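Local coordinates for protein prolyl oligopeptidase (Novosphingobium capsulatum, PDB 1YR2) that probably hydrolyses oligopeptides on the carboxyl side of proline, far more readily than after alanine, as a serine peptidase of the S9A family, at residues A538-K543 / V617-Y622; N546-F551 / G577-G582; V601-R606 / S636-V641. All coordinates share one frame; numbering follows the deposited sequence.

In the fold
All three contacts lie in the alpha/beta-hydrolase domain and gather around helix 576-587. Contact 2 packs that helix, which probably follows the nucleophile elbow at S575, against helix 544-560. Its centre is about 13 Å from the centre of contact 1 and about 13 Å from that of contact 3; the centres of contacts 1 and 3 are about 15 Å apart. A538 O of contact 1 probably accepts a hydrogen bond from N546 ND2 of contact 2, at 2.9 Å. L579 joins contact 2 to contact 3, its CD1 lying 3.6 Å from P637 CD. Y620 of contact 1 packs on M604 of contact 3, Y620 CD2 to M604 CE 3.4 Å.

Contact 1 (A538-K543 / V617-Y622); sequences AGRRDK and VDDYGY
R540 and R541 meet the single-turn helix 617-620 chiefly at its C-terminal carbonyls. R541 N donates to D619 O at 2.6 Å, a short bond with an N-H...O angle of 154°. R540 NH1 reaches D618 O at 3.2 Å, but only as a weak bond, bent to 120°. The same NH1 makes a long salt bridge to D619 OD1 at 3.6 Å, the guanidinium and carboxylate planes being well turned from one another. With CG between the backbone N and carbonyl carbon (chi1 72°) and the chain extended beyond it, R540 carries its guanidinium across the carboxylate. R541 was modelled in two conformers, so its guanidinium's approach to D618 is doubtful. One water joins G539 O to D619 OD2, and a second joins R541 O to Y620 O.

Farther out, D537 takes R540 NH2 in a salt bridge, while H536 NE2 and F498 N hold the two oxygens of D619 and so fix the carboxylate's rotation. Y620 OH hydrogen-bonds to N576 OD1, beside the probable nucleophile S575. The 538-543 loop, between helices 532-537 and 544-560, is thus tied to the C-terminal end of helix 617-620 in the alpha/beta-hydrolase domain, near what is probably its nucleophile elbow.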
loop_
_atom_site.group_PDB
_atom_site.type_symbol
_atom_site.label_atom_id
_atom_site.label_comp_id
_atom_site.label_asym_id
_atom_site.label_seq_id
_atom_site.Cartn_x
_atom_site.Cartn_y
_atom_site.Cartn_z
ATOM N N ALA A 538 5.532 -11.374 17.996
ATOM C CA ALA A 538 5.345 -12.804 17.915
ATOM C C ALA A 538 5.980 -13.451 16.687
ATOM O O ALA A 538 5.990 -14.668 16.559
ATOM C CB ALA A 538 3.890 -13.169 18.029
ATOM N N GLY A 539 6.498 -12.650 15.783
ATOM C CA GLY A 539 7.187 -13.172 14.646
ATOM C C GLY A 539 8.508 -12.525 14.346
ATOM O O GLY A 539 8.879 -12.379 13.165
ATOM N N ARG A 540 9.246 -12.163 15.382
ATOM C CA ARG A 540 10.563 -11.648 15.211
ATOM C C ARG A 540 11.558 -12.100 16.275
ATOM O O ARG A 540 11.187 -12.686 17.272
ATOM C CB ARG A 540 10.534 -10.132 15.131
ATOM C CG ARG A 540 10.237 -9.400 16.429
ATOM C CD ARG A 540 10.454 -7.954 16.235
ATOM N NE ARG A 540 9.926 -7.078 17.259
ATOM C CZ ARG A 540 10.202 -5.784 17.304
ATOM N NH1 ARG A 540 11.038 -5.220 16.422
ATOM N NH2 ARG A 540 9.646 -5.040 18.232
ATOM N N ARG A 541 12.831 -11.841 16.020
ATOM C CA ARG A 541 13.898 -12.202 16.957
ATOM C C ARG A 541 13.864 -13.736 17.252
ATOM O O ARG A 541 13.962 -14.545 16.332
ATOM C CB ARG A 541 13.821 -11.277 18.212
ATOM C CG ARG A 541 14.168 -9.788 17.926
ATOM C CD ARG A 541 13.284 -8.762 18.647
ATOM N NE ARG A 541 13.794 -7.398 18.416
ATOM C CZ ARG A 541 13.314 -6.313 18.980
ATOM N NH1 ARG A 541 12.346 -6.400 19.889
ATOM N NH2 ARG A 541 13.823 -5.121 18.670
ATOM N N ASP A 542 13.750 -14.151 18.514
ATOM C CA ASP A 542 13.764 -15.585 18.853
ATOM C C ASP A 542 12.538 -16.309 18.344
ATOM O O ASP A 542 12.541 -17.530 18.322
ATOM C CB ASP A 542 13.794 -15.826 20.394
ATOM C CG ASP A 542 15.108 -15.425 21.042
ATOM O OD1 ASP A 542 16.046 -15.013 20.335
ATOM O OD2 ASP A 542 15.307 -15.487 22.304
ATOM N N LYS A 543 11.458 -15.564 18.070
ATOM C CA LYS A 543 10.198 -16.115 17.565
ATOM C C LYS A 543 10.035 -16.016 16.071
ATOM O O LYS A 543 8.938 -16.239 15.555
ATOM C CB LYS A 543 9.010 -15.426 18.254
ATOM C CG LYS A 543 9.113 -15.469 19.771
ATOM C CD LYS A 543 7.887 -14.951 20.457
ATOM C CE LYS A 543 7.897 -15.370 21.944
ATOM N NZ LYS A 543 6.775 -14.620 22.488
ATOM N N VAL A 617 18.570 -5.787 12.210
ATOM C CA VAL A 617 18.772 -6.428 13.498
ATOM C C VAL A 617 17.588 -6.288 14.420
ATOM O O VAL A 617 17.389 -7.145 15.265
ATOM C CB VAL A 617 20.063 -5.963 14.229
ATOM C CG1 VAL A 617 21.332 -6.332 13.437
ATOM C CG2 VAL A 617 20.014 -4.479 14.606
ATOM N N ASP A 618 16.760 -5.259 14.254
ATOM C CA ASP A 618 15.584 -5.089 15.129
ATOM C C ASP A 618 14.583 -6.226 15.001
ATOM O O ASP A 618 13.907 -6.583 15.971
ATOM C CB ASP A 618 14.857 -3.752 14.858
ATOM C CG ASP A 618 15.248 -2.637 15.846
ATOM O OD1 ASP A 618 16.106 -2.796 16.773
ATOM O OD2 ASP A 618 14.797 -1.490 15.685
ATOM N N ASP A 619 14.489 -6.833 13.816
ATOM C CA ASP A 619 13.664 -8.024 13.691
ATOM C C ASP A 619 14.462 -9.311 13.772
ATOM O O ASP A 619 13.939 -10.326 14.221
ATOM C CB ASP A 619 12.967 -8.050 12.332
ATOM C CG ASP A 619 11.547 -7.516 12.405
ATOM O OD1 ASP A 619 11.339 -6.457 13.053
ATOM O OD2 ASP A 619 10.592 -8.118 11.872
ATOM N N TYR A 620 15.683 -9.320 13.241
ATOM C CA TYR A 620 16.439 -10.583 13.082
ATOM C C TYR A 620 17.382 -10.962 14.218
ATOM O O TYR A 620 17.761 -12.122 14.375
ATOM C CB TYR A 620 17.260 -10.491 11.779
ATOM C CG TYR A 620 16.455 -10.434 10.496
ATOM C CD1 TYR A 620 15.131 -10.878 10.426
ATOM C CD2 TYR A 620 17.021 -9.926 9.335
ATOM C CE1 TYR A 620 14.387 -10.865 9.204
ATOM C CE2 TYR A 620 16.310 -9.901 8.124
ATOM C CZ TYR A 620 15.006 -10.380 8.065
ATOM O OH TYR A 620 14.341 -10.336 6.878
ATOM N N GLY A 621 17.809 -9.961 14.959
ATOM C CA GLY A 621 18.784 -10.127 16.019
ATOM C C GLY A 621 20.179 -9.836 15.536
ATOM O O GLY A 621 20.375 -9.390 14.381
ATOM N N TYR A 622 21.166 -10.147 16.405
ATOM C CA TYR A 622 22.556 -9.739 16.203
ATOM C C TYR A 622 23.471 -10.938 16.020
ATOM O O TYR A 622 23.626 -11.726 16.966
ATOM C CB TYR A 622 23.034 -8.957 17.418
ATOM C CG TYR A 622 22.293 -7.676 17.631
ATOM C CD1 TYR A 622 21.082 -7.666 18.286
ATOM C CD2 TYR A 622 22.764 -6.485 17.113
ATOM C CE1 TYR A 622 20.368 -6.488 18.458
ATOM C CE2 TYR A 622 22.074 -5.318 17.280
ATOM C CZ TYR A 622 20.878 -5.308 17.969
ATOM O OH TYR A 622 20.127 -4.140 18.106
HETATM O O HOH W 1 10.623 -10.866 11.593
HETATM O O HOH W 2 15.515 -14.179 14.243
#

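Contact 2 (N546-F551 / G577-G582); sequences NVFDDF and GGLLIG
L580 is the bump of this interface, pushing its forked end into a hollow on helix 544-560 lined by V547, F548 and F551. Its CG stands anti to the backbone N (chi1 166°), which extends the fork toward the opposing helix. One branch, CD2, sits almost exactly over the middle of the F551 ring, 3.8 Å from the centroid and 2° off the normal, a CH-pi contact. The other branch, CD1, lies between the two aromatic side chains, 3.7 Å from F551 CD2 and, near the ring plane, 3.8 Å from the F548 edge at CD1; V547 CG1 closes the hollow more loosely, at 4.2 Å from L580 CD1. L580 thus meets one phenylalanine over a face and the other at an edge.

In return, F548 reaches past L580 until its CZ lies 4.2 Å from L579 CG, and I581 CD1 comes within 4.0 Å of F551 CE2. No hydrogen bond crosses between the segments, whose axes approach to 10.2 Å and cross at -67°. On the sheet side, F551 and I581 both touch I571 of strand 569-574. This is the packing of two neighbouring helices on the central sheet of an alpha/beta-hydrolase fold, the second helix probably following the nucleophile elbow.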
loop_
_atom_site.group_PDB
_atom_site.type_symbol
_atom_site.label_atom_id
_atom_site.label_comp_id
_atom_site.label_asym_id
_atom_site.label_seq_id
_atom_site.Cartn_x
_atom_site.Cartn_y
_atom_site.Cartn_z
ATOM N N ASN A 546 8.152 -18.787 14.282
ATOM C CA ASN A 546 6.679 -18.754 14.234
ATOM C C ASN A 546 6.136 -18.342 12.862
ATOM O O ASN A 546 5.077 -18.814 12.438
ATOM C CB ASN A 546 6.069 -17.800 15.278
ATOM C CG ASN A 546 6.199 -18.279 16.692
ATOM O OD1 ASN A 546 6.413 -19.470 16.944
ATOM N ND2 ASN A 546 6.021 -17.350 17.657
ATOM N N VAL A 547 6.844 -17.435 12.186
ATOM C CA VAL A 547 6.435 -16.927 10.873
ATOM C C VAL A 547 6.419 -18.088 9.867
ATOM O O VAL A 547 5.529 -18.239 9.039
ATOM C CB VAL A 547 7.416 -15.840 10.378
ATOM C CG1 VAL A 547 7.085 -15.389 8.943
ATOM C CG2 VAL A 547 7.456 -14.626 11.326
ATOM N N PHE A 548 7.456 -18.901 9.961
ATOM C CA PHE A 548 7.662 -20.023 9.074
ATOM C C PHE A 548 6.643 -21.109 9.394
ATOM O O PHE A 548 6.046 -21.666 8.480
ATOM C CB PHE A 548 9.108 -20.510 9.165
ATOM C CG PHE A 548 10.151 -19.408 8.998
ATOM C CD1 PHE A 548 9.945 -18.329 8.175
ATOM C CD2 PHE A 548 11.397 -19.530 9.596
ATOM C CE1 PHE A 548 10.930 -17.337 8.005
ATOM C CE2 PHE A 548 12.369 -18.570 9.429
ATOM C CZ PHE A 548 12.136 -17.471 8.642
ATOM N N ASP A 549 6.362 -21.353 10.667
ATOM C CA ASP A 549 5.347 -22.300 11.020
ATOM C C ASP A 549 3.975 -21.854 10.537
ATOM O O ASP A 549 3.180 -22.691 10.083
ATOM C CB ASP A 549 5.294 -22.493 12.538
ATOM C CG ASP A 549 6.537 -23.134 13.075
ATOM O OD1 ASP A 549 7.317 -23.788 12.314
ATOM O OD2 ASP A 549 6.827 -23.035 14.260
ATOM N N ASP A 550 3.681 -20.561 10.656
ATOM C CA ASP A 550 2.389 -20.025 10.210
ATOM C C ASP A 550 2.218 -20.281 8.710
ATOM O O ASP A 550 1.144 -20.634 8.232
ATOM C CB ASP A 550 2.250 -18.516 10.467
ATOM C CG ASP A 550 2.072 -18.123 11.926
ATOM O OD1 ASP A 550 1.801 -18.989 12.788
ATOM O OD2 ASP A 550 2.203 -16.912 12.285
ATOM N N PHE A 551 3.289 -20.120 7.962
ATOM C CA PHE A 551 3.194 -20.193 6.492
ATOM C C PHE A 551 3.083 -21.639 6.034
ATOM O O PHE A 551 2.328 -21.980 5.090
ATOM C CB PHE A 551 4.373 -19.462 5.917
ATOM C CG PHE A 551 4.292 -19.158 4.421
ATOM C CD1 PHE A 551 3.357 -18.254 3.907
ATOM C CD2 PHE A 551 5.170 -19.729 3.568
ATOM C CE1 PHE A 551 3.304 -17.967 2.537
ATOM C CE2 PHE A 551 5.112 -19.449 2.182
ATOM C CZ PHE A 551 4.205 -18.563 1.682
ATOM N N GLY A 577 10.244 -11.510 2.686
ATOM C CA GLY A 577 9.420 -12.533 2.089
ATOM C C GLY A 577 10.214 -13.546 1.285
ATOM O O GLY A 577 9.798 -14.672 1.132
ATOM N N GLY A 578 11.361 -13.170 0.722
ATOM C CA GLY A 578 12.241 -14.152 0.106
ATOM C C GLY A 578 12.963 -15.062 1.110
ATOM O O GLY A 578 13.128 -16.243 0.895
ATOM N N LEU A 579 13.328 -14.518 2.251
ATOM C CA LEU A 579 13.823 -15.326 3.378
ATOM C C LEU A 579 12.747 -16.375 3.755
ATOM O O LEU A 579 13.053 -17.540 3.935
ATOM C CB LEU A 579 14.096 -14.379 4.563
ATOM C CG LEU A 579 14.124 -15.040 5.904
ATOM C CD1 LEU A 579 15.281 -15.983 5.933
ATOM C CD2 LEU A 579 14.283 -13.981 6.952
ATOM N N LEU A 580 11.491 -15.929 3.840
ATOM C CA LEU A 580 10.342 -16.804 4.168
ATOM C C LEU A 580 10.325 -17.989 3.225
ATOM O O LEU A 580 10.282 -19.157 3.633
ATOM C CB LEU A 580 9.026 -16.000 4.057
ATOM C CG LEU A 580 7.732 -16.834 4.040
ATOM C CD1 LEU A 580 7.537 -17.459 5.337
ATOM C CD2 LEU A 580 6.576 -15.951 3.628
ATOM N N ILE A 581 10.409 -17.697 1.936
ATOM C CA ILE A 581 10.366 -18.756 0.940
ATOM C C ILE A 581 11.569 -19.719 1.073
ATOM O O ILE A 581 11.387 -20.942 1.036
ATOM C CB ILE A 581 10.273 -18.170 -0.439
ATOM C CG1 ILE A 581 9.018 -17.285 -0.613
ATOM C CG2 ILE A 581 10.425 -19.248 -1.545
ATOM C CD1 ILE A 581 7.782 -17.847 -0.251
ATOM N N GLY A 582 12.768 -19.176 1.265
ATOM C CA GLY A 582 13.982 -19.978 1.421
ATOM C C GLY A 582 13.904 -20.889 2.640
ATOM O O GLY A 582 14.325 -22.056 2.606
#

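Contact 3 (V601-R606 / S636-V641); sequences VMDMLR and SPYHNV
An Asx turn at D603 faces the short 3-10 turn around P637-H639, joining two loops of the alpha/beta-hydrolase domain. D603 OD1 closes the turn by accepting from L605 N at 3.0 Å. Two hydrogen bonds tie the loops together: Y638 N donates to M602 O at 3.0 Å, and M604 N to S636 OG at 3.1 Å. S636 OG also pairs with H639 ND1 at 2.7 Å, in the plane of the imidazole.

That ring is gripped on both faces and along its rim. L605 CD1 lies over one face, 3.6 Å from the centroid, in a CH-pi contact, with Y638 CD2 over the opposite face. D603 OD1 meets the edge at H639 CE1, 3.1 Å away, and a water links D603 OD2 to H639 NE2. Beyond the loops, D603 OD2 forms a salt bridge with K668. An alanine at D603 would probably deprive L605 N and K668 of this acceptor, undo the Asx turn and leave the H639 ring freer to turn.

On the apolar side, M602 SD lies 4.0 Å from P637 CG, and M604 CG packs against P637 CD. Among the surrounding helices, Y669 of helix 664-675 touches both M602 and P637, L579 of helix 576-587 lies against M604, and L632 of helix 626-633 meets M604 and L605. The 601-606 loop, which follows strand 594-598, and the 636-641 loop, which precedes strand 649-654, thus pack among three helices.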
loop_
_atom_site.group_PDB
_atom_site.type_symbol
_atom_site.label_atom_id
_atom_site.label_comp_id
_atom_site.label_asym_id
_atom_site.label_seq_id
_atom_site.Cartn_x
_atom_site.Cartn_y
_atom_site.Cartn_z
ATOM N N VAL A 601 16.750 -12.396 1.642
ATOM C CA VAL A 601 17.858 -12.372 2.601
ATOM C C VAL A 601 18.267 -13.821 2.960
ATOM O O VAL A 601 17.802 -14.376 3.940
ATOM C CB VAL A 601 17.468 -11.565 3.896
ATOM C CG1 VAL A 601 18.669 -11.306 4.718
ATOM C CG2 VAL A 601 16.781 -10.228 3.531
ATOM N N MET A 602 19.141 -14.420 2.169
ATOM C CA MET A 602 19.403 -15.861 2.233
ATOM C C MET A 602 20.544 -16.252 3.174
ATOM O O MET A 602 20.510 -17.337 3.725
ATOM C CB MET A 602 19.625 -16.431 0.826
ATOM C CG MET A 602 18.473 -16.136 -0.142
ATOM S SD MET A 602 16.797 -16.527 0.584
ATOM C CE MET A 602 16.003 -17.183 -0.912
ATOM N N ASP A 603 21.516 -15.358 3.368
ATOM C CA ASP A 603 22.568 -15.593 4.334
ATOM C C ASP A 603 22.296 -14.745 5.589
ATOM O O ASP A 603 22.625 -13.567 5.670
ATOM C CB ASP A 603 23.937 -15.301 3.736
ATOM C CG ASP A 603 25.088 -15.707 4.686
ATOM O OD1 ASP A 603 24.855 -15.788 5.944
ATOM O OD2 ASP A 603 26.249 -15.920 4.275
ATOM N N MET A 604 21.628 -15.365 6.534
ATOM C CA MET A 604 21.167 -14.713 7.755
ATOM C C MET A 604 22.257 -14.623 8.800
ATOM O O MET A 604 22.038 -14.060 9.876
ATOM C CB MET A 604 19.985 -15.506 8.310
ATOM C CG MET A 604 18.739 -15.423 7.454
ATOM S SD MET A 604 18.123 -13.739 7.222
ATOM C CE MET A 604 17.813 -13.213 8.875
ATOM N N LEU A 605 23.430 -15.174 8.504
ATOM C CA LEU A 605 24.578 -15.017 9.374
ATOM C C LEU A 605 25.401 -13.790 9.009
ATOM O O LEU A 605 26.169 -13.317 9.850
ATOM C CB LEU A 605 25.472 -16.269 9.364
ATOM C CG LEU A 605 24.784 -17.577 9.702
ATOM C CD1 LEU A 605 25.867 -18.701 9.770
ATOM C CD2 LEU A 605 24.035 -17.449 10.971
ATOM N N ARG A 606 25.245 -13.307 7.763
ATOM C CA ARG A 606 26.047 -12.209 7.250
ATOM C C ARG A 606 25.226 -11.007 6.741
ATOM O O ARG A 606 25.777 -10.102 6.110
ATOM C CB ARG A 606 26.960 -12.738 6.134
ATOM C CG ARG A 606 28.063 -13.643 6.634
ATOM C CD ARG A 606 28.908 -14.236 5.528
ATOM N NE ARG A 606 29.613 -13.209 4.751
ATOM C CZ ARG A 606 30.660 -12.529 5.180
ATOM N NH1 ARG A 606 31.163 -12.711 6.387
ATOM N NH2 ARG A 606 31.224 -11.646 4.395
ATOM N N SER A 636 18.725 -19.880 8.527
ATOM C CA SER A 636 19.414 -19.206 7.418
ATOM C C SER A 636 19.325 -20.064 6.162
ATOM O O SER A 636 19.909 -21.136 6.149
ATOM C CB SER A 636 20.874 -19.021 7.787
ATOM O OG SER A 636 21.619 -18.446 6.729
ATOM N N PRO A 637 18.553 -19.665 5.141
ATOM C CA PRO A 637 18.339 -20.550 3.974
ATOM C C PRO A 637 19.647 -21.091 3.332
ATOM O O PRO A 637 19.691 -22.265 3.006
ATOM C CB PRO A 637 17.527 -19.699 3.013
ATOM C CG PRO A 637 16.834 -18.748 3.909
ATOM C CD PRO A 637 17.777 -18.427 5.066
ATOM N N TYR A 638 20.682 -20.279 3.238
ATOM C CA TYR A 638 21.935 -20.684 2.583
ATOM C C TYR A 638 22.628 -21.803 3.342
ATOM O O TYR A 638 23.273 -22.643 2.723
ATOM C CB TYR A 638 22.838 -19.444 2.457
ATOM C CG TYR A 638 24.269 -19.651 1.998
ATOM C CD1 TYR A 638 24.566 -20.145 0.733
ATOM C CD2 TYR A 638 25.331 -19.317 2.830
ATOM C CE1 TYR A 638 25.915 -20.318 0.304
ATOM C CE2 TYR A 638 26.684 -19.470 2.418
ATOM C CZ TYR A 638 26.958 -19.959 1.154
ATOM O OH TYR A 638 28.277 -20.079 0.762
ATOM N N HIS A 639 22.468 -21.836 4.658
ATOM C CA HIS A 639 23.182 -22.785 5.521
ATOM C C HIS A 639 22.358 -24.026 5.810
ATOM O O HIS A 639 22.833 -24.914 6.503
ATOM C CB HIS A 639 23.588 -22.127 6.863
ATOM C CG HIS A 639 24.509 -20.976 6.691
ATOM N ND1 HIS A 639 24.048 -19.686 6.599
ATOM C CD2 HIS A 639 25.853 -20.918 6.541
ATOM C CE1 HIS A 639 25.078 -18.874 6.404
ATOM N NE2 HIS A 639 26.181 -19.602 6.352
ATOM N N ASN A 640 21.106 -24.079 5.327
ATOM C CA ASN A 640 20.207 -25.194 5.640
ATOM C C ASN A 640 19.678 -25.988 4.456
ATOM O O ASN A 640 18.663 -26.660 4.552
ATOM C CB ASN A 640 19.028 -24.725 6.489
ATOM C CG ASN A 640 19.444 -24.411 7.911
ATOM O OD1 ASN A 640 19.675 -25.320 8.683
ATOM N ND2 ASN A 640 19.638 -23.125 8.230
ATOM N N VAL A 641 20.349 -25.895 3.326
ATOM C CA VAL A 641 20.002 -26.768 2.198
ATOM C C VAL A 641 20.327 -28.240 2.572
ATOM O O VAL A 641 21.416 -28.534 3.062
ATOM C CB VAL A 641 20.748 -26.314 0.915
ATOM C CG1 VAL A 641 20.384 -27.165 -0.293
ATOM C CG2 VAL A 641 20.432 -24.912 0.594
HETATM O O HOH W 3 28.143 -17.366 5.633
#